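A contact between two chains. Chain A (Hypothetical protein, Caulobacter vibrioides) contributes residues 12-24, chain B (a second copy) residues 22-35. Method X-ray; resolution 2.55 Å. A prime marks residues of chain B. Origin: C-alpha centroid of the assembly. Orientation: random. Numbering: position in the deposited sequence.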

# COMPACT_ATOMS: atom_id res chain seq x y z
N ASP A 12 -4.10 -18.90 -4.82
CA ASP A 12 -3.80 -17.57 -5.36
C ASP A 12 -2.34 -17.46 -5.81
O ASP A 12 -1.44 -17.26 -4.99
N LEU A 13 -2.10 -17.58 -7.11
CA LEU A 13 -0.74 -17.50 -7.64
C LEU A 13 -0.29 -16.05 -7.72
O LEU A 13 0.88 -15.76 -7.98
N MET A 14 -1.22 -15.13 -7.50
CA MET A 14 -0.90 -13.71 -7.54
C MET A 14 -0.54 -13.21 -6.13
O MET A 14 0.06 -12.15 -5.97
N GLN A 15 -0.92 -13.99 -5.12
CA GLN A 15 -0.65 -13.62 -3.73
C GLN A 15 -1.16 -12.21 -3.49
O GLN A 15 -0.43 -11.34 -3.01
N TYR A 16 -2.42 -11.98 -3.84
CA TYR A 16 -3.00 -10.66 -3.66
C TYR A 16 -2.96 -10.25 -2.20
O TYR A 16 -2.63 -9.10 -1.88
N GLU A 17 -3.28 -11.18 -1.32
CA GLU A 17 -3.30 -10.88 0.10
C GLU A 17 -1.93 -10.46 0.63
O GLU A 17 -1.83 -9.57 1.48
N ALA A 18 -0.87 -11.09 0.13
CA ALA A 18 0.47 -10.74 0.55
C ALA A 18 0.83 -9.36 0.02
O ALA A 18 1.41 -8.55 0.73
N MET A 19 0.47 -9.08 -1.24
CA MET A 19 0.76 -7.77 -1.84
C MET A 19 0.01 -6.65 -1.13
O MET A 19 0.48 -5.52 -1.06
N ALA A 20 -1.18 -6.97 -0.63
CA ALA A 20 -1.98 -5.97 0.08
C ALA A 20 -1.33 -5.67 1.44
O ALA A 20 -1.42 -4.56 1.95
N GLN A 21 -0.68 -6.68 2.01
CA GLN A 21 -0.01 -6.56 3.30
C GLN A 21 1.19 -5.62 3.17
O GLN A 21 1.37 -4.72 3.98
N ASP A 22 2.01 -5.85 2.15
CA ASP A 22 3.18 -5.00 1.92
C ASP A 22 2.73 -3.59 1.63
O ASP A 22 3.28 -2.63 2.16
N ALA A 23 1.75 -3.47 0.75
CA ALA A 23 1.23 -2.17 0.38
C ALA A 23 0.88 -1.40 1.65
O ALA A 23 1.18 -0.22 1.77
N LEU A 24 0.25 -2.08 2.60
CA LEU A 24 -0.16 -1.43 3.83
C LEU A 24 0.97 -1.08 4.81
O LEU A 24 0.82 -0.17 5.63
N ASP B 22 -4.15 4.94 -1.12
CA ASP B 22 -3.00 5.08 -2.01
C ASP B 22 -2.13 3.84 -1.91
O ASP B 22 -1.70 3.30 -2.93
N ALA B 23 -1.87 3.42 -0.69
CA ALA B 23 -1.05 2.24 -0.47
C ALA B 23 -1.61 1.09 -1.30
O ALA B 23 -0.85 0.36 -1.93
N LEU B 24 -2.92 0.94 -1.31
CA LEU B 24 -3.54 -0.15 -2.04
C LEU B 24 -3.53 -0.01 -3.57
O LEU B 24 -3.61 -1.01 -4.28
N ARG B 25 -3.43 1.21 -4.08
CA ARG B 25 -3.36 1.39 -5.53
C ARG B 25 -2.10 0.68 -5.99
O ARG B 25 -2.02 0.20 -7.13
N GLY B 26 -1.13 0.58 -5.08
CA GLY B 26 0.13 -0.07 -5.37
C GLY B 26 0.00 -1.55 -5.68
O GLY B 26 0.91 -2.14 -6.28
N VAL B 27 -1.10 -2.17 -5.26
CA VAL B 27 -1.31 -3.59 -5.54
C VAL B 27 -1.62 -3.74 -7.03
O VAL B 27 -1.23 -4.72 -7.67
N VAL B 28 -2.32 -2.76 -7.58
CA VAL B 28 -2.67 -2.78 -8.99
C VAL B 28 -1.37 -2.70 -9.79
O VAL B 28 -1.15 -3.48 -10.71
N LYS B 29 -0.51 -1.78 -9.40
CA LYS B 29 0.77 -1.62 -10.08
C LYS B 29 1.62 -2.88 -10.00
O LYS B 29 2.27 -3.27 -10.97
N ALA B 30 1.62 -3.53 -8.84
CA ALA B 30 2.40 -4.74 -8.70
C ALA B 30 1.80 -5.88 -9.51
O ALA B 30 2.53 -6.71 -10.06
N ALA B 31 0.47 -5.93 -9.61
CA ALA B 31 -0.22 -6.95 -10.38
C ALA B 31 0.05 -6.74 -11.88
O ALA B 31 0.24 -7.70 -12.63
N LEU B 32 0.08 -5.48 -12.31
CA LEU B 32 0.35 -5.18 -13.71
C LEU B 32 1.80 -5.49 -14.10
O LEU B 32 2.10 -5.66 -15.27
N LYS B 33 2.70 -5.57 -13.12
CA LYS B 33 4.10 -5.88 -13.43
C LYS B 33 4.25 -7.38 -13.64
O LYS B 33 5.10 -7.82 -14.41
N LYS B 34 3.42 -8.16 -12.96
CA LYS B 34 3.47 -9.60 -13.15
C LYS B 34 2.82 -9.92 -14.49
O LYS B 34 3.20 -10.87 -15.17
N ALA B 35 1.83 -9.12 -14.87
CA ALA B 35 1.12 -9.31 -16.14
C ALA B 35 1.98 -8.86 -17.31
O ALA B 35 1.81 -9.33 -18.43

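The centre of the contact is apolar, with a pair of alanines where the backbones come closest. Ala23 and Ala23′ both point toward the opposite stretch, and their CA atoms lie 5.0 Å apart. With only a methyl group on each, the backbones can come this near: Ala23 O is 3.2 Å from Ala23′ CB. The two helices, residues 16-24 of chain A and 22-35 of chain B, pack here at an angle of 137° between their N-to-C directions, and their axes come within 8.0 Å.

The leucines beside this pair start sideways, but their ends turn inward. Leu24 and Leu24′ share one rotamer, m for chi1 and t for chi2. Leu24 CG lies 4.3 Å from Leu24′ CD2, and Leu24 CD2 lies 4.3 Å from Ala23′ CB. Leu24′ CD2 also reaches Ala23 CB and Ala20 CB, each at 4.3 Å.

Val27′ is the knob of the next layer. Its chi1 is t, and its side chain sits among Tyr16, Met19, Ala20 and Ala23. The two methyls spread over this hole. Val27′ CG2 is 3.9 Å from Ala23 CB and 3.8 Å from Ala20 CA. Val27′ CG1 is 4.2 Å from Met19 CB and 4.3 Å from Tyr16 CD2. Tyr16 has chi1 m and meets chain B with its ring edge; Tyr16 CE2 is 4.2 Å from Ala31′ CB. Its hydroxyl is hydrogen-bonded elsewhere in the structure.

Met19 returns the knob in the other direction. It points toward chain B with chi1 m and chi2 t; chi3, at 119°, lies between wells. Its side chain fills a hole among Val27′, Ala30′, Ala31′ and Lys34′. Met19 CE is 3.4 Å from Lys34′ CE and only 3.1 Å from Ala30′ CB, shorter than a normal methyl contact, so the placement of this end should be read with care.

Met14 lies in the loop before the chain A helix. All three of its chi angles are m. This brings its end nearer to chain B, and Met14 CE rests 4.0 Å from Ala31′ CB.

The polar edge belongs to Lys34′. It points toward chain A with chi1 m and the rest of its chain extended, all t. Its methylenes pass Met14, with Met14 SD 4.2 Å from Lys34′ CD. The amine then donates a hydrogen bond from Lys34′ NZ to Met14 O, at 3.0 Å. This is the only hydrogen bond between the stretches. The loop that presents this carbonyl is held by Asp12: Met14 N donates to Asp12 OD1 at 2.9 Å.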

# COMPACT_ATOMS: atom_id res chain seq x y z
CB ASP A 12 -4.07 -16.51 -4.29
CG ASP A 12 -4.24 -15.12 -4.86
OD1 ASP A 12 -3.56 -14.81 -5.86
OD2 ASP A 12 -5.04 -14.35 -4.30
CB LEU A 13 -0.66 -18.14 -9.02
CG LEU A 13 -1.35 -19.50 -9.23
CD1 LEU A 13 -0.94 -20.08 -10.57
CD2 LEU A 13 -0.96 -20.45 -8.10
CB MET A 14 -2.09 -12.91 -8.06
CG MET A 14 -2.43 -13.17 -9.51
SD MET A 14 -1.15 -12.58 -10.61
CE MET A 14 -1.66 -10.86 -10.84
CB GLN A 15 0.85 -13.67 -3.45
CG GLN A 15 1.53 -14.93 -3.93
CD GLN A 15 3.03 -14.90 -3.68
OE1 GLN A 15 3.47 -14.85 -2.52
NE2 GLN A 15 3.82 -14.90 -4.75
CB TYR A 16 -4.44 -10.63 -4.19
CG TYR A 16 -4.52 -10.59 -5.69
CD1 TYR A 16 -5.17 -11.59 -6.41
CD2 TYR A 16 -3.94 -9.54 -6.41
CE1 TYR A 16 -5.25 -11.55 -7.81
CE2 TYR A 16 -4.01 -9.48 -7.80
CZ TYR A 16 -4.67 -10.49 -8.50
OH TYR A 16 -4.75 -10.44 -9.87
CB GLU A 17 -3.82 -12.08 0.90
CG GLU A 17 -4.36 -11.65 2.25
CD GLU A 17 -5.08 -10.30 2.15
OE1 GLU A 17 -6.04 -10.19 1.34
OE2 GLU A 17 -4.68 -9.36 2.88
CB ALA A 18 1.47 -11.76 0.03
CB MET A 19 0.39 -7.76 -3.32
CG MET A 19 1.19 -8.71 -4.21
SD MET A 19 0.51 -8.68 -5.89
CE MET A 19 1.89 -8.11 -6.79
CB ALA A 20 -3.40 -6.49 0.28
CB GLN A 21 0.46 -7.94 3.77
CG GLN A 21 0.42 -8.15 5.28
CD GLN A 21 -0.99 -8.38 5.80
OE1 GLN A 21 -1.89 -7.55 5.59
NE2 GLN A 21 -1.19 -9.51 6.48
CB ASP A 22 3.99 -5.51 0.74
CG ASP A 22 4.46 -6.92 0.93
OD1 ASP A 22 5.04 -7.21 2.01
OD2 ASP A 22 4.26 -7.74 0.01
CB ALA A 23 -0.01 -2.32 -0.50
CB LEU A 24 -1.23 -2.26 4.52
CG LEU A 24 -2.56 -2.21 3.76
CD1 LEU A 24 -3.57 -3.14 4.41
CD2 LEU A 24 -3.07 -0.77 3.76
CB ASP B 22 -2.16 6.29 -1.62
CG ASP B 22 -2.94 7.57 -1.66
OD1 ASP B 22 -3.61 7.81 -2.69
OD2 ASP B 22 -2.89 8.32 -0.67
CB ALA B 23 -1.06 1.87 1.02
CB LEU B 24 -4.96 -0.37 -1.53
CG LEU B 24 -4.96 -0.99 -0.13
CD1 LEU B 24 -6.38 -1.09 0.40
CD2 LEU B 24 -4.30 -2.36 -0.19
CB ARG B 25 -3.29 2.88 -5.90
CG ARG B 25 -4.59 3.63 -5.67
CD ARG B 25 -4.48 5.08 -6.12
NE ARG B 25 -5.74 5.81 -5.93
CZ ARG B 25 -6.84 5.60 -6.64
NH1 ARG B 25 -6.85 4.67 -7.59
NH2 ARG B 25 -7.94 6.30 -6.39
CB VAL B 27 -2.48 -4.18 -4.72
CG1 VAL B 27 -2.77 -5.61 -5.17
CG2 VAL B 27 -2.14 -4.17 -3.24
CB VAL B 28 -3.56 -1.58 -9.36
CG1 VAL B 28 -3.83 -1.57 -10.85
CG2 VAL B 28 -4.87 -1.66 -8.56
CB LYS B 29 1.53 -0.47 -9.45
CG LYS B 29 2.98 -0.39 -9.84
CD LYS B 29 3.55 0.87 -9.23
CE LYS B 29 5.04 0.96 -9.42
NZ LYS B 29 5.54 2.10 -8.61
CB ALA B 30 2.50 -5.13 -7.24
CB ALA B 31 -1.72 -6.90 -10.11
CB LEU B 32 0.03 -3.71 -14.03
CG LEU B 32 -1.47 -3.38 -14.03
CD1 LEU B 32 -1.70 -1.91 -14.25
CD2 LEU B 32 -2.15 -4.18 -15.12
CB LYS B 33 5.05 -5.40 -12.32
CG LYS B 33 5.28 -3.90 -12.35
CD LYS B 33 6.37 -3.44 -11.41
CE LYS B 33 6.65 -1.94 -11.61
NZ LYS B 33 7.76 -1.41 -10.75
CB LYS B 34 2.72 -10.32 -12.02
CG LYS B 34 3.33 -10.12 -10.64
CD LYS B 34 2.65 -11.00 -9.61
CE LYS B 34 3.27 -10.81 -8.23
NZ LYS B 34 2.72 -11.79 -7.23
CB ALA B 35 -0.19 -8.53 -16.13